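Local coordinates for thioredoxin-like protein (Klebsiella pneumoniae subsp. pneumoniae MGH 78578, PDB 3TY1) that is a putative aldose 1-epimerase of the supersandwich fold that probably binds carbohydrate, at the interface of chains A and B. Coordinates in Å, arbitrary orientation; residue numbers count along the deposited sequence, not the author numbering. Chains: chain A/B, Hypothetical aldose 1-epimerase.

The interface of chains A and B. Residues chain A 97, 99-101; chain B 97, 99.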
loop_
_atom_site.group_PDB
_atom_site.type_symbol
_atom_site.label_atom_id
_atom_site.label_comp_id
_atom_site.label_asym_id
_atom_site.label_seq_id
_atom_site.Cartn_x
_atom_site.Cartn_y
_atom_site.Cartn_z
ATOM N N ASN A 97 2.863 -5.540 0.064
ATOM C CA ASN A 97 2.959 -5.387 1.517
ATOM C C ASN A 97 4.136 -6.272 1.938
ATOM O O ASN A 97 4.006 -7.494 1.972
ATOM C CB ASN A 97 1.661 -5.818 2.231
ATOM C CG ASN A 97 1.757 -5.666 3.727
ATOM O OD1 ASN A 97 2.846 -5.473 4.278
ATOM N ND2 ASN A 97 0.612 -5.696 4.408
ATOM N N GLU A 99 5.509 -6.824 4.724
ATOM C CA GLU A 99 5.263 -7.559 5.963
ATOM C C GLU A 99 4.390 -8.803 5.753
ATOM O O GLU A 99 4.383 -9.702 6.602
ATOM C CB GLU A 99 4.632 -6.643 7.033
ATOM C CG GLU A 99 5.621 -5.670 7.721
ATOM C CD GLU A 99 6.026 -4.487 6.872
ATOM O OE1 GLU A 99 5.325 -4.164 5.869
ATOM O OE2 GLU A 99 7.052 -3.870 7.229
ATOM N N SER A 100 3.667 -8.865 4.640
ATOM C CA SER A 100 2.783 -9.993 4.399
ATOM C C SER A 100 3.573 -11.320 4.194
ATOM O O SER A 100 4.799 -11.339 3.987
ATOM C CB SER A 100 1.815 -9.695 3.230
ATOM O OG SER A 100 2.511 -9.698 2.029
ATOM N N ARG A 101 2.857 -12.432 4.328
ATOM C CA ARG A 101 3.468 -13.750 4.304
ATOM C C ARG A 101 4.628 -13.846 5.315
ATOM O O ARG A 101 5.687 -14.426 5.019
ATOM C CB ARG A 101 3.926 -14.119 2.884
ATOM C CG ARG A 101 2.867 -14.016 1.837
ATOM C CD ARG A 101 3.404 -14.428 0.469
ATOM N NE ARG A 101 2.400 -14.243 -0.574
ATOM C CZ ARG A 101 1.554 -15.180 -1.036
ATOM N NH1 ARG A 101 1.503 -16.416 -0.545
ATOM N NH2 ARG A 101 0.729 -14.872 -2.006
ATOM N N ASN B 97 -4.679 -2.245 3.474
ATOM C CA ASN B 97 -3.694 -3.133 4.033
ATOM C C ASN B 97 -4.499 -4.336 4.519
ATOM O O ASN B 97 -5.132 -4.266 5.555
ATOM C CB ASN B 97 -2.940 -2.465 5.179
ATOM C CG ASN B 97 -1.881 -3.359 5.766
ATOM O OD1 ASN B 97 -1.930 -4.568 5.617
ATOM N ND2 ASN B 97 -0.912 -2.767 6.435
ATOM N N GLU B 99 -3.638 -7.030 5.878
ATOM C CA GLU B 99 -3.159 -7.516 7.177
ATOM C C GLU B 99 -3.670 -6.662 8.326
ATOM O O GLU B 99 -3.664 -7.096 9.452
ATOM C CB GLU B 99 -1.619 -7.538 7.251
ATOM C CG GLU B 99 -0.959 -8.608 6.436
ATOM C CD GLU B 99 0.279 -9.155 7.126
ATOM O OE1 GLU B 99 1.024 -8.394 7.813
ATOM O OE2 GLU B 99 0.492 -10.366 6.992
HETATM O O HOH W 1 -0.003 -12.161 5.179
HETATM O O HOH W 2 2.900 -9.800 8.858
#
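B:Glu99 reaches across to chain A and lays its carboxylate against the backbone of A:Glu99 and A:Ser100, losing 52 Å² of surface to the partner. The nearest approach is B:Glu99 OE2 to the CA of A:Ser100, at 3.5 Å, a packing contact; the polar links found here run through water. One water lies 2.6 Å from B:Glu99 OE2 and takes the backbone N-H of A:Arg101 in a nearly straight bond, 166° at the hydrogen. A second water joins OE1, the other carboxylate oxygen, to the backbone carbonyl oxygen of A:Glu99, 2.7 Å from that O. Each oxygen of the carboxylate thus has its own water bridge, which should limit its rotation.

A:Asn97 comes next, with 27 Å² buried. Its side-chain CG stands anti to the backbone N (chi1 180°), which sends the amide toward chain B. A:Asn97 ND2 comes within 3.0 Å of B:Asn97 OD1, yet its N-H points away and no hydrogen bond forms. The two amides meet nearly perpendicular, their planes 84° apart, and the aliphatic part of B:Glu99 passes beside A:Asn97 ND2, with CG at 3.9 Å. Within chain A, the hydroxyl OG of A:Ser100 donates to the A:Asn97 carbonyl oxygen in the carbonyl plane, 2.7 Å away, tying the start of the helix back onto the loop.

The side chain of A:Glu99 does not repeat the reach of its counterpart, so the patch is lopsided even though like segments meet. The asparagines and glutamates of both chains lie in the loop after the 3-10 helix 93-95, and on chain A the patch runs on into the start of helix 100-103. It is a small part of an interface, not an exact two-fold, in the deposited three-copy assembly, which need not be the biological one.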